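Local coordinates for protein sulfite reductase [ferredoxin] (Mycobacterium tuberculosis, PDB 1ZJ8) that probably reduces sulfite to sulfide with electrons from ferredoxin, using a siroheme and a [4Fe-4S] cluster, for the synthesis of sulfur-containing amino acids and cofactors, at residues R71-R83 and Q167-V179. Sequence-based numbering, arbitrary orientation.
With SRM (siroheme), chain E.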
loop_
_atom_site.group_PDB
_atom_site.type_symbol
_atom_site.label_atom_id
_atom_site.label_comp_id
_atom_site.label_asym_id
_atom_site.label_seq_id
_atom_site.Cartn_x
_atom_site.Cartn_y
_atom_site.Cartn_z
ATOM N N ARG A 71 -18.326 -11.636 5.238
ATOM C CA ARG A 71 -18.127 -10.342 4.572
ATOM C C ARG A 71 -17.649 -9.197 5.487
ATOM O O ARG A 71 -17.494 -8.064 5.019
ATOM C CB ARG A 71 -19.425 -9.913 3.852
ATOM C CG ARG A 71 -19.761 -10.717 2.580
ATOM C CD ARG A 71 -21.041 -10.211 1.913
ATOM N NE ARG A 71 -22.097 -11.224 1.934
ATOM C CZ ARG A 71 -22.527 -11.928 0.879
ATOM N NH1 ARG A 71 -22.014 -11.749 -0.344
ATOM N NH2 ARG A 71 -23.499 -12.823 1.044
ATOM N N GLY A 72 -17.423 -9.479 6.773
ATOM C CA GLY A 72 -17.084 -8.433 7.747
ATOM C C GLY A 72 -16.011 -8.859 8.734
ATOM O O GLY A 72 -14.867 -8.399 8.672
ATOM N N ARG A 73 -16.375 -9.748 9.646
ATOM C CA ARG A 73 -15.502 -10.093 10.755
ATOM C C ARG A 73 -14.230 -10.845 10.331
ATOM O O ARG A 73 -13.214 -10.789 11.031
ATOM C CB ARG A 73 -16.307 -10.877 11.790
ATOM C CG ARG A 73 -16.463 -10.147 13.109
ATOM C CD ARG A 73 -17.535 -10.758 14.051
ATOM N NE ARG A 73 -18.803 -10.011 13.975
ATOM C CZ ARG A 73 -20.011 -10.549 13.818
ATOM N NH1 ARG A 73 -20.169 -11.867 13.749
ATOM N NH2 ARG A 73 -21.072 -9.761 13.742
ATOM N N PHE A 74 -14.293 -11.540 9.191
ATOM C CA PHE A 74 -13.119 -12.228 8.591
ATOM C C PHE A 74 -11.948 -11.280 8.326
ATOM O O PHE A 74 -10.784 -11.648 8.462
ATOM C CB PHE A 74 -13.507 -12.889 7.251
ATOM C CG PHE A 74 -13.842 -14.355 7.352
ATOM C CD1 PHE A 74 -14.724 -14.829 8.317
ATOM C CD2 PHE A 74 -13.295 -15.269 6.447
ATOM C CE1 PHE A 74 -15.045 -16.192 8.387
ATOM C CE2 PHE A 74 -13.612 -16.641 6.515
ATOM C CZ PHE A 74 -14.484 -17.095 7.481
ATOM N N ARG A 75 -12.276 -10.060 7.942
ATOM C CA ARG A 75 -11.279 -9.067 7.585
ATOM C C ARG A 75 -10.316 -8.799 8.734
ATOM O O ARG A 75 -9.123 -8.617 8.522
ATOM C CB ARG A 75 -11.975 -7.789 7.145
ATOM C CG ARG A 75 -12.842 -8.016 5.915
ATOM C CD ARG A 75 -13.502 -6.753 5.488
ATOM N NE ARG A 75 -14.226 -6.944 4.246
ATOM C CZ ARG A 75 -14.800 -5.964 3.564
ATOM N NH1 ARG A 75 -14.738 -4.710 3.995
ATOM N NH2 ARG A 75 -15.437 -6.237 2.440
ATOM N N TRP A 76 -10.809 -8.838 9.962
ATOM C CA TRP A 76 -9.951 -8.613 11.122
ATOM C C TRP A 76 -8.829 -9.629 11.202
ATOM O O TRP A 76 -7.942 -9.490 12.055
ATOM C CB TRP A 76 -10.762 -8.641 12.421
ATOM C CG TRP A 76 -11.267 -7.312 12.811
ATOM C CD1 TRP A 76 -10.805 -6.537 13.825
ATOM C CD2 TRP A 76 -12.331 -6.575 12.185
ATOM N NE1 TRP A 76 -11.522 -5.366 13.884
ATOM C CE2 TRP A 76 -12.467 -5.368 12.891
ATOM C CE3 TRP A 76 -13.191 -6.830 11.108
ATOM C CZ2 TRP A 76 -13.419 -4.410 12.551
ATOM C CZ3 TRP A 76 -14.139 -5.875 10.769
ATOM C CH2 TRP A 76 -14.245 -4.681 11.486
ATOM N N TRP A 77 -8.880 -10.649 10.341
ATOM C CA TRP A 77 -7.775 -11.590 10.200
ATOM C C TRP A 77 -7.199 -11.621 8.791
ATOM O O TRP A 77 -6.500 -12.562 8.424
ATOM C CB TRP A 77 -8.204 -12.987 10.637
ATOM C CG TRP A 77 -8.481 -13.029 12.083
ATOM C CD1 TRP A 77 -9.691 -12.916 12.672
ATOM C CD2 TRP A 77 -7.520 -13.147 13.144
ATOM N NE1 TRP A 77 -9.560 -12.968 14.034
ATOM C CE2 TRP A 77 -8.236 -13.110 14.357
ATOM C CE3 TRP A 77 -6.128 -13.289 13.186
ATOM C CZ2 TRP A 77 -7.611 -13.213 15.611
ATOM C CZ3 TRP A 77 -5.507 -13.383 14.437
ATOM C CH2 TRP A 77 -6.260 -13.344 15.632
ATOM N N GLY A 78 -7.457 -10.582 8.007
ATOM C CA GLY A 78 -6.882 -10.490 6.667
ATOM C C GLY A 78 -7.439 -11.488 5.656
ATOM O O GLY A 78 -6.755 -11.819 4.671
ATOM N N LEU A 79 -8.674 -11.958 5.893
ATOM C CA LEU A 79 -9.374 -12.843 4.961
ATOM C C LEU A 79 -10.445 -12.046 4.287
ATOM O O LEU A 79 -11.400 -11.598 4.905
ATOM C CB LEU A 79 -9.971 -14.045 5.660
ATOM C CG LEU A 79 -8.895 -15.056 6.056
ATOM C CD1 LEU A 79 -9.362 -15.897 7.236
ATOM C CD2 LEU A 79 -8.481 -15.944 4.880
ATOM N N TYR A 80 -10.224 -11.825 3.006
ATOM C CA TYR A 80 -11.115 -11.076 2.155
ATOM C C TYR A 80 -11.567 -12.113 1.086
ATOM O O TYR A 80 -10.778 -12.924 0.592
ATOM C CB TYR A 80 -10.333 -9.871 1.571
ATOM C CG TYR A 80 -10.546 -8.448 2.149
ATOM C CD1 TYR A 80 -11.637 -7.692 1.709
ATOM C CD2 TYR A 80 -9.597 -7.801 3.031
ATOM C CE1 TYR A 80 -11.852 -6.384 2.144
ATOM C CE2 TYR A 80 -9.818 -6.458 3.452
ATOM C CZ TYR A 80 -10.952 -5.780 3.007
ATOM O OH TYR A 80 -11.194 -4.492 3.408
ATOM N N THR A 81 -12.858 -12.121 0.789
ATOM C CA THR A 81 -13.448 -13.021 -0.206
ATOM C C THR A 81 -12.918 -12.665 -1.621
ATOM O O THR A 81 -12.778 -11.479 -1.932
ATOM C CB THR A 81 -14.988 -12.876 -0.124
ATOM O OG1 THR A 81 -15.614 -14.146 -0.344
ATOM C CG2 THR A 81 -15.512 -11.799 -1.083
ATOM N N GLN A 82 -12.617 -13.644 -2.479
ATOM C CA GLN A 82 -12.116 -13.301 -3.827
ATOM C C GLN A 82 -13.196 -13.386 -4.935
ATOM O O GLN A 82 -14.225 -14.042 -4.765
ATOM C CB GLN A 82 -10.838 -14.098 -4.177
ATOM C CG GLN A 82 -10.995 -15.569 -4.602
ATOM C CD GLN A 82 -9.730 -16.143 -5.299
ATOM O OE1 GLN A 82 -8.640 -16.206 -4.714
ATOM N NE2 GLN A 82 -9.896 -16.583 -6.550
ATOM N N ARG A 83 -12.944 -12.711 -6.065
ATOM C CA ARG A 83 -13.911 -12.590 -7.185
ATOM C C ARG A 83 -14.062 -13.895 -7.987
ATOM O O ARG A 83 -13.069 -14.466 -8.468
ATOM C CB ARG A 83 -13.508 -11.457 -8.150
ATOM C CG ARG A 83 -14.547 -11.113 -9.262
ATOM C CD ARG A 83 -13.886 -10.408 -10.467
ATOM N NE ARG A 83 -14.798 -9.848 -11.477
ATOM C CZ ARG A 83 -15.493 -8.712 -11.344
ATOM N NH1 ARG A 83 -15.449 -8.022 -10.212
ATOM N NH2 ARG A 83 -16.261 -8.265 -12.339
ATOM N N GLN A 167 1.802 -12.885 11.530
ATOM C CA GLN A 167 0.388 -12.919 11.845
ATOM C C GLN A 167 -0.413 -12.198 10.742
ATOM O O GLN A 167 0.164 -11.523 9.882
ATOM C CB GLN A 167 0.132 -12.276 13.213
ATOM C CG GLN A 167 0.784 -10.895 13.438
ATOM C CD GLN A 167 0.352 -10.237 14.773
ATOM O OE1 GLN A 167 -0.837 -10.154 15.081
ATOM N NE2 GLN A 167 1.325 -9.777 15.559
ATOM N N THR A 168 -1.734 -12.371 10.757
ATOM C CA THR A 168 -2.615 -11.700 9.810
ATOM C C THR A 168 -3.527 -10.743 10.556
ATOM O O THR A 168 -4.506 -10.251 9.998
ATOM C CB THR A 168 -3.475 -12.720 8.964
ATOM O OG1 THR A 168 -4.378 -13.476 9.796
ATOM C CG2 THR A 168 -2.577 -13.694 8.207
ATOM N N THR A 169 -3.197 -10.462 11.812
ATOM C CA THR A 169 -4.084 -9.688 12.672
ATOM C C THR A 169 -4.307 -8.251 12.182
ATOM O O THR A 169 -3.356 -7.502 11.955
ATOM C CB THR A 169 -3.541 -9.614 14.112
ATOM O OG1 THR A 169 -3.218 -10.933 14.589
ATOM C CG2 THR A 169 -4.564 -8.928 15.048
ATOM N N GLU A 170 -5.576 -7.875 12.046
ATOM C CA GLU A 170 -5.956 -6.509 11.693
ATOM C C GLU A 170 -5.257 -6.084 10.399
ATOM O O GLU A 170 -4.939 -4.902 10.210
ATOM C CB GLU A 170 -5.684 -5.525 12.863
ATOM C CG GLU A 170 -6.689 -5.627 14.050
ATOM C CD GLU A 170 -6.230 -4.930 15.353
ATOM O OE1 GLU A 170 -5.166 -5.292 15.899
ATOM O OE2 GLU A 170 -6.952 -4.050 15.864
ATOM N N ALA A 171 -5.033 -7.060 9.513
ATOM C CA ALA A 171 -4.434 -6.807 8.197
ATOM C C ALA A 171 -5.492 -6.202 7.286
ATOM O O ALA A 171 -5.183 -5.369 6.431
ATOM C CB ALA A 171 -3.885 -8.096 7.587
ATOM N N CYS A 172 -6.738 -6.650 7.467
ATOM C CA CYS A 172 -7.927 -6.022 6.862
ATOM C C CYS A 172 -8.800 -5.481 8.021
ATOM O O CYS A 172 -8.496 -5.707 9.190
ATOM C CB CYS A 172 -8.715 -7.059 6.003
ATOM S SG CYS A 172 -8.515 -7.137 4.125
ATOM N N GLY A 173 -9.867 -4.758 7.695
ATOM C CA GLY A 173 -10.879 -4.385 8.702
ATOM C C GLY A 173 -10.892 -2.939 9.174
ATOM O O GLY A 173 -10.083 -2.119 8.751
ATOM N N ASP A 174 -11.830 -2.634 10.071
ATOM C CA ASP A 174 -11.987 -1.289 10.651
ATOM C C ASP A 174 -11.073 -1.099 11.882
ATOM O O ASP A 174 -11.541 -1.060 13.036
ATOM C CB ASP A 174 -13.462 -1.058 11.023
ATOM C CG ASP A 174 -14.379 -0.921 9.794
ATOM O OD1 ASP A 174 -13.922 -1.185 8.648
ATOM O OD2 ASP A 174 -15.565 -0.535 9.984
ATOM N N CYS A 175 -9.768 -0.971 11.597
ATOM C CA CYS A 175 -8.686 -1.116 12.585
ATOM C C CYS A 175 -7.327 -0.813 11.928
ATOM O O CYS A 175 -7.255 -0.662 10.712
ATOM C CB CYS A 175 -8.708 -2.548 13.092
ATOM S SG CYS A 175 -8.862 -3.715 11.732
ATOM N N PRO A 176 -6.248 -0.700 12.720
ATOM C CA PRO A 176 -4.929 -0.348 12.138
ATOM C C PRO A 176 -4.311 -1.403 11.223
ATOM O O PRO A 176 -4.150 -2.577 11.605
ATOM C CB PRO A 176 -4.032 -0.113 13.369
ATOM C CG PRO A 176 -4.978 0.076 14.520
ATOM C CD PRO A 176 -6.169 -0.803 14.187
ATOM N N ARG A 177 -3.960 -0.962 10.019
ATOM C CA ARG A 177 -3.347 -1.826 9.023
ATOM C C ARG A 177 -1.859 -1.860 9.306
ATOM O O ARG A 177 -1.407 -1.227 10.254
ATOM C CB ARG A 177 -3.627 -1.283 7.612
ATOM C CG ARG A 177 -5.114 -1.045 7.306
ATOM C CD ARG A 177 -5.906 -2.324 7.574
ATOM N NE ARG A 177 -7.304 -2.269 7.156
ATOM C CZ ARG A 177 -7.732 -2.392 5.903
ATOM N NH1 ARG A 177 -6.879 -2.539 4.878
ATOM N NH2 ARG A 177 -9.038 -2.335 5.670
ATOM N N VAL A 178 -1.106 -2.597 8.485
ATOM C CA VAL A 178 0.364 -2.549 8.521
ATOM C C VAL A 178 0.935 -1.162 8.837
ATOM O O VAL A 178 0.526 -0.161 8.274
ATOM C CB VAL A 178 1.017 -2.934 7.158
ATOM C CG1 VAL A 178 1.390 -4.382 7.113
ATOM C CG2 VAL A 178 0.136 -2.545 6.004
ATOM N N VAL A 179 1.919 -1.126 9.714
ATOM C CA VAL A 179 2.704 0.064 9.894
ATOM C C VAL A 179 3.849 0.021 8.889
ATOM O O VAL A 179 4.640 -0.927 8.893
ATOM C CB VAL A 179 3.332 0.105 11.300
ATOM C CG1 VAL A 179 4.097 1.429 11.495
ATOM C CG2 VAL A 179 2.276 -0.117 12.390
HETATM FE FE SRM E . -6.683 -1.376 -0.884
HETATM C CHA SRM E . -9.966 -2.319 -0.861
HETATM C CHB SRM E . -5.954 -4.013 -2.815
HETATM C CHC SRM E . -3.549 -0.498 -0.862
HETATM C CHD SRM E . -7.633 1.944 -1.004
HETATM N NA SRM E . -7.710 -2.971 -1.514
HETATM C C1A SRM E . -9.014 -3.260 -1.308
HETATM C C2A SRM E . -9.372 -4.685 -1.600
HETATM C CMA SRM E . -9.379 -5.471 -0.325
HETATM C CDA SRM E . -10.633 -4.814 -2.407
HETATM C CEA SRM E . -11.902 -5.237 -1.738
HETATM O O3A SRM E . -12.374 -4.516 -0.853
HETATM O O4A SRM E . -12.471 -6.292 -2.054
HETATM C C3A SRM E . -8.225 -5.074 -2.469
HETATM C CAA SRM E . -7.726 -6.463 -2.253
HETATM C CBA SRM E . -8.534 -7.278 -3.228
HETATM C CCA SRM E . -7.749 -8.448 -3.724
HETATM O O1A SRM E . -6.536 -8.295 -3.985
HETATM O O2A SRM E . -8.332 -9.553 -3.840
HETATM C C4A SRM E . -7.234 -3.983 -2.248
HETATM N NB SRM E . -5.045 -2.216 -1.574
HETATM C C1B SRM E . -4.861 -3.314 -2.309
HETATM C C2B SRM E . -3.427 -3.715 -2.511
HETATM C CMB SRM E . -3.180 -5.196 -2.449
HETATM C CDB SRM E . -3.017 -3.229 -3.861
HETATM C CEB SRM E . -1.630 -3.512 -4.318
HETATM O O3B SRM E . -1.380 -4.290 -5.264
HETATM O O4B SRM E . -0.722 -2.943 -3.711
HETATM C C3B SRM E . -2.787 -2.894 -1.411
HETATM C CAB SRM E . -2.786 -3.648 -0.106
HETATM C CBB SRM E . -1.697 -3.180 0.810
HETATM C CCB SRM E . -1.871 -3.784 2.174
HETATM O O1B SRM E . -1.171 -4.725 2.540
HETATM O O2B SRM E . -2.692 -3.335 2.967
HETATM C C4B SRM E . -3.819 -1.810 -1.255
HETATM N NC SRM E . -5.792 0.332 -1.045
HETATM C C1C SRM E . -4.476 0.533 -0.832
HETATM C C2C SRM E . -4.087 1.859 -0.964
HETATM C CDC SRM E . -2.718 2.445 -1.065
HETATM C CEC SRM E . -1.941 2.799 0.143
HETATM O O3C SRM E . -2.344 2.443 1.274
HETATM O O4C SRM E . -0.913 3.461 -0.055
HETATM C C3C SRM E . -5.276 2.517 -1.055
HETATM C CAC SRM E . -5.270 4.005 -1.193
HETATM C CBC SRM E . -4.860 4.879 -0.027
HETATM C CCC SRM E . -6.032 4.999 0.931
HETATM O O1C SRM E . -6.393 4.012 1.628
HETATM O O2C SRM E . -6.623 6.109 0.968
HETATM C C4C SRM E . -6.288 1.592 -1.034
HETATM N ND SRM E . -8.425 -0.391 -0.581
HETATM C C1D SRM E . -8.578 0.912 -0.866
HETATM C C2D SRM E . -9.948 1.180 -1.048
HETATM C CAD SRM E . -10.563 2.538 -0.760
HETATM C CBD SRM E . -11.122 2.797 0.604
HETATM C CCD SRM E . -11.636 4.139 1.041
HETATM O O1D SRM E . -11.008 4.712 1.959
HETATM O O2D SRM E . -12.649 4.661 0.502
HETATM C C3D SRM E . -10.612 -0.020 -0.860
HETATM C CDD SRM E . -12.070 -0.158 -0.514
HETATM C CED SRM E . -12.614 0.094 0.875
HETATM O O3D SRM E . -11.866 0.196 1.848
HETATM O O4D SRM E . -13.832 0.207 1.075
HETATM C C4D SRM E . -9.658 -0.982 -0.570
HETATM O O HOH W 1 -11.805 -3.730 5.882
#
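Tyr-80 and Cys-172 are joined by a covalent thioether, the Cys-Tyr bond of the NirA active site: Cys-172 SG lies 1.6 Å from Tyr-80 CE2, meeting the phenol at its edge and ortho to the hydroxyl. One face of the ring has siroheme methyl CMA over its centre, while Arg-75 CD lies over the rim of the opposite face; the extended arginine chain carries its guanidinium past the ring, one face toward Tyr-80 CE1. Tyr-80 OH lies 2.7 Å from a water that also takes a weak bond from Gly-173 N.

Around this link, a second shell of contacts holds the loop that carries the cysteine. Arg-177, bent at chi2 (-54°), turns its guanidinium back over Cys-172 CA and grips Gly-173 O side-on, with NE at 3.2 Å and NH2 at 3.3 Å. Farther out, one face of the Trp-76 indole takes Gly-173 CA, 4.2 Å from the six-membered ring centroid in a CH-pi contact, and Cys-175 SG, 4.0 Å from the five-membered ring centroid. Trp-76 NE1 is hydrogen-bonded to Ala-213 O. The type II turn 168-171 is tied down by Glu-170 N to Trp-76 O (2.9 Å, 161° at the hydrogen) and by Thr-168 OG1 to Trp-77 O (2.7 Å), both donors standing above the carbonyl planes.

The thioether thus ties edge strand 79-83 to the loop leading into strand 176-181. Unlike a hydrogen bond, it fixes the phenol permanently to that loop and restricts the ring's rotation against the siroheme methyl.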